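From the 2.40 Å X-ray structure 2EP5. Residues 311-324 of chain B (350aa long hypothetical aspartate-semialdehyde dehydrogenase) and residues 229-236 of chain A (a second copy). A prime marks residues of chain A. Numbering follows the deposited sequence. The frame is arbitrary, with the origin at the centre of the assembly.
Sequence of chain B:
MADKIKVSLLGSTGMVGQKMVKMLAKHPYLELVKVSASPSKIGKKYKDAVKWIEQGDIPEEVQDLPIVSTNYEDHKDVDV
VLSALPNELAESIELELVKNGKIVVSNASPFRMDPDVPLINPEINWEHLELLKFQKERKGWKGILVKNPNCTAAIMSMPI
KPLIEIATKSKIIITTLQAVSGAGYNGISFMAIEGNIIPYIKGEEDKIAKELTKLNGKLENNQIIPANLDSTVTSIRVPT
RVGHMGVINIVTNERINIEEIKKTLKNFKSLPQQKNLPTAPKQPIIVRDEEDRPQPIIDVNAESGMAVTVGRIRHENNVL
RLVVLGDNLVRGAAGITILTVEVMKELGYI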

# COMPACT_ATOMS: atom_id res chain seq x y z
N GLY B 311 2.84 -24.01 6.29
CA GLY B 311 2.90 -24.48 4.92
C GLY B 311 4.34 -24.53 4.48
O GLY B 311 5.23 -24.11 5.21
N ARG B 312 4.57 -25.05 3.27
CA ARG B 312 5.92 -25.15 2.71
C ARG B 312 6.83 -26.01 3.58
O ARG B 312 8.02 -25.74 3.70
CB ARG B 312 6.51 -23.75 2.55
CG ARG B 312 5.59 -22.79 1.79
CD ARG B 312 6.08 -22.59 0.37
NE ARG B 312 7.28 -21.77 0.37
CZ ARG B 312 8.31 -21.95 -0.45
NH1 ARG B 312 8.30 -22.93 -1.34
NH2 ARG B 312 9.35 -21.14 -0.36
N ILE B 313 6.27 -27.03 4.21
CA ILE B 313 7.06 -27.93 5.06
C ILE B 313 7.94 -28.74 4.09
O ILE B 313 7.45 -29.50 3.25
CB ILE B 313 6.13 -28.84 5.90
CG1 ILE B 313 5.25 -27.97 6.81
CG2 ILE B 313 6.95 -29.78 6.77
CD1 ILE B 313 4.26 -28.73 7.65
N ARG B 314 9.25 -28.55 4.21
CA ARG B 314 10.19 -29.20 3.31
C ARG B 314 11.43 -29.72 4.03
O ARG B 314 11.79 -29.23 5.10
CB ARG B 314 10.59 -28.19 2.22
CG ARG B 314 11.51 -28.72 1.12
CD ARG B 314 11.82 -27.62 0.11
NE ARG B 314 12.74 -28.05 -0.94
CZ ARG B 314 12.40 -28.83 -1.97
NH1 ARG B 314 11.15 -29.26 -2.10
NH2 ARG B 314 13.31 -29.17 -2.87
N HIS B 315 12.08 -30.70 3.41
CA HIS B 315 13.29 -31.29 3.98
C HIS B 315 14.47 -31.20 3.02
O HIS B 315 14.42 -31.73 1.92
CB HIS B 315 13.03 -32.76 4.33
CG HIS B 315 14.26 -33.52 4.71
ND1 HIS B 315 15.27 -32.97 5.47
CD2 HIS B 315 14.62 -34.80 4.47
CE1 HIS B 315 16.20 -33.88 5.69
NE2 HIS B 315 15.83 -35.00 5.09
N GLU B 316 15.52 -30.51 3.45
CA GLU B 316 16.72 -30.37 2.64
C GLU B 316 17.88 -30.86 3.50
O GLU B 316 17.70 -31.17 4.68
CB GLU B 316 16.94 -28.91 2.22
CG GLU B 316 15.82 -28.31 1.36
CD GLU B 316 16.29 -27.20 0.41
OE1 GLU B 316 17.23 -26.46 0.75
OE2 GLU B 316 15.70 -27.07 -0.69
N ASN B 317 19.06 -30.93 2.92
CA ASN B 317 20.22 -31.42 3.65
C ASN B 317 20.44 -30.76 5.01
O ASN B 317 20.77 -29.57 5.09
CB ASN B 317 21.48 -31.29 2.79
CG ASN B 317 22.71 -31.83 3.50
OD1 ASN B 317 22.72 -32.98 3.95
ND2 ASN B 317 23.75 -31.00 3.60
N ASN B 318 20.27 -31.54 6.07
CA ASN B 318 20.48 -31.06 7.43
C ASN B 318 19.58 -29.91 7.86
O ASN B 318 19.97 -29.09 8.68
CB ASN B 318 21.94 -30.63 7.63
CG ASN B 318 22.90 -31.78 7.55
OD1 ASN B 318 22.74 -32.68 6.73
ND2 ASN B 318 23.93 -31.75 8.38
N VAL B 319 18.37 -29.85 7.30
CA VAL B 319 17.46 -28.78 7.67
C VAL B 319 16.00 -29.02 7.36
O VAL B 319 15.64 -29.46 6.27
CB VAL B 319 17.86 -27.44 7.00
CG1 VAL B 319 17.77 -27.56 5.50
CG2 VAL B 319 16.95 -26.32 7.51
N LEU B 320 15.17 -28.72 8.34
CA LEU B 320 13.74 -28.86 8.20
C LEU B 320 13.22 -27.43 8.12
O LEU B 320 13.48 -26.62 9.01
CB LEU B 320 13.17 -29.59 9.42
CG LEU B 320 11.68 -29.84 9.55
CD1 LEU B 320 11.05 -28.65 10.25
CD2 LEU B 320 11.05 -30.12 8.18
N ARG B 321 12.52 -27.11 7.04
CA ARG B 321 12.00 -25.76 6.86
C ARG B 321 10.48 -25.71 6.75
O ARG B 321 9.87 -26.53 6.06
CB ARG B 321 12.59 -25.11 5.61
CG ARG B 321 12.31 -23.61 5.57
CD ARG B 321 12.16 -23.11 4.17
NE ARG B 321 11.08 -23.80 3.46
CZ ARG B 321 10.92 -23.71 2.15
NH1 ARG B 321 11.75 -22.97 1.43
NH2 ARG B 321 9.95 -24.39 1.55
N LEU B 322 9.88 -24.75 7.44
CA LEU B 322 8.44 -24.57 7.39
C LEU B 322 8.07 -23.10 7.61
O LEU B 322 8.78 -22.36 8.29
CB LEU B 322 7.76 -25.47 8.43
CG LEU B 322 8.07 -25.29 9.92
CD1 LEU B 322 7.28 -24.11 10.46
CD2 LEU B 322 7.70 -26.56 10.67
N VAL B 323 6.96 -22.69 7.00
CA VAL B 323 6.50 -21.31 7.13
C VAL B 323 5.23 -21.31 7.96
O VAL B 323 4.28 -22.08 7.71
CB VAL B 323 6.24 -20.67 5.74
CG1 VAL B 323 5.60 -19.30 5.90
CG2 VAL B 323 7.57 -20.56 4.97
N VAL B 324 5.23 -20.47 8.99
CA VAL B 324 4.11 -20.36 9.89
C VAL B 324 3.57 -18.94 9.90
O VAL B 324 4.31 -17.97 9.70
CB VAL B 324 4.53 -20.75 11.33
CG1 VAL B 324 5.62 -19.81 11.83
CG2 VAL B 324 3.33 -20.73 12.26
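Chain A (229-236) LDSTVTSI

Residues 311-324 of chain B form a β-hairpin: strands 311-316 and 319-324 are joined by a type II turn from Glu316 to Val319 and held by paired backbone bonds, among them Arg314 N to Arg321 O (2.8 Å) and Glu316 N to Val319 O (3.0 Å). Chain A lays an extended strand, which continues beyond Ile236′, over one face of the hairpin. It runs nearly antiparallel to 311-316 (166°, axes 9.1 Å apart at closest) and nearly parallel to 319-324 (11°, 9.3 Å). At such spacing no backbone hydrogen bond joins the chains, and side chains make the contact. In register, Glu316 CA lies 7.0 Å from Thr232′ CA, and Asn317 CA 7.6 Å from Asp230′ CA. At the turn, Asn317 ND2 donates to Asp230′ OD2 (2.7 Å); Asp230′ OD1 is satisfied elsewhere in the structure. Next along the strand, Thr232′ OG1 donates to Glu316 OE1 (2.7 Å), while Val319 CG1 packs 3.2 Å from the same Thr232′ OG1. The other carboxylate oxygen, Glu316 OE2, takes a salt bridge from Arg314 NE (3.1 Å, nearly linear), so both oxygens have protein donors. Water 1 bridges the chains, accepting from Val233′ N (3.2 Å) and lying within donating distance of Glu316 OE1 (3.2 Å). Water 2 lies 2.8 Å from Val233′ O, placed to donate to it. Farther along, Arg321 divides its guanidinium between the chains: NH2 donates to Arg312 O of its own hairpin (3.2 Å), and NH1 to Thr234′ OG1 (3.2 Å), although the position of that hydroxyl is less certain. Both Thr234′ OG1 and Val233′ O lie at the guanidinium edge. Beyond these polar contacts, Thr234′ CG2 approaches Arg312 NH2 (4.0 Å) and Val323 CG2 (4.4 Å). Leu320 and Leu322 point away from chain A.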

# COMPACT_ATOMS: atom_id res chain seq x y z
N LEU A 229 28.67 -25.07 -1.51
CA LEU A 229 27.75 -24.28 -0.70
C LEU A 229 26.45 -25.03 -0.47
O LEU A 229 25.67 -25.27 -1.39
CB LEU A 229 27.46 -22.93 -1.39
CG LEU A 229 28.65 -21.98 -1.52
CD1 LEU A 229 28.26 -20.80 -2.38
CD2 LEU A 229 29.11 -21.50 -0.14
N ASP A 230 26.24 -25.43 0.78
CA ASP A 230 25.03 -26.14 1.14
C ASP A 230 24.03 -25.10 1.63
O ASP A 230 23.94 -24.83 2.83
CB ASP A 230 25.33 -27.19 2.22
CG ASP A 230 24.08 -27.89 2.71
OD1 ASP A 230 23.11 -28.01 1.94
OD2 ASP A 230 24.07 -28.33 3.88
N SER A 231 23.29 -24.51 0.71
CA SER A 231 22.33 -23.50 1.10
C SER A 231 20.86 -23.86 0.92
O SER A 231 20.49 -24.52 -0.05
CB SER A 231 22.63 -22.18 0.36
OG SER A 231 23.09 -22.42 -0.96
N THR A 232 20.05 -23.45 1.88
CA THR A 232 18.61 -23.68 1.85
C THR A 232 17.99 -22.27 1.84
O THR A 232 18.23 -21.46 2.74
CB THR A 232 18.14 -24.49 3.08
OG1 THR A 232 18.63 -25.83 2.97
CG2 THR A 232 16.63 -24.53 3.17
N VAL A 233 17.19 -21.98 0.82
CA VAL A 233 16.61 -20.65 0.74
C VAL A 233 15.11 -20.60 0.64
O VAL A 233 14.47 -21.49 0.07
CB VAL A 233 17.27 -19.85 -0.44
CG1 VAL A 233 18.22 -20.75 -1.22
CG2 VAL A 233 16.22 -19.24 -1.35
N THR A 234 14.54 -19.55 1.22
CA THR A 234 13.11 -19.32 1.22
C THR A 234 12.89 -17.93 0.61
O THR A 234 13.29 -16.92 1.20
CB THR A 234 12.56 -19.36 2.66
OG1 THR A 234 12.96 -20.59 3.27
CG2 THR A 234 11.04 -19.25 2.67
N SER A 235 12.29 -17.89 -0.57
CA SER A 235 12.05 -16.63 -1.26
C SER A 235 10.61 -16.15 -1.10
O SER A 235 9.66 -16.84 -1.47
CB SER A 235 12.40 -16.75 -2.75
OG SER A 235 13.74 -17.16 -2.92
N ILE A 236 10.48 -14.94 -0.57
CA ILE A 236 9.18 -14.35 -0.31
C ILE A 236 8.94 -13.06 -1.08
O ILE A 236 9.85 -12.25 -1.25
CB ILE A 236 9.05 -14.08 1.20
CG1 ILE A 236 9.15 -15.40 1.96
CG2 ILE A 236 7.74 -13.37 1.50
CD1 ILE A 236 9.25 -15.25 3.45
O HOH W 1 17.21 -24.20 -1.51
O HOH W 2 13.93 -24.16 -0.62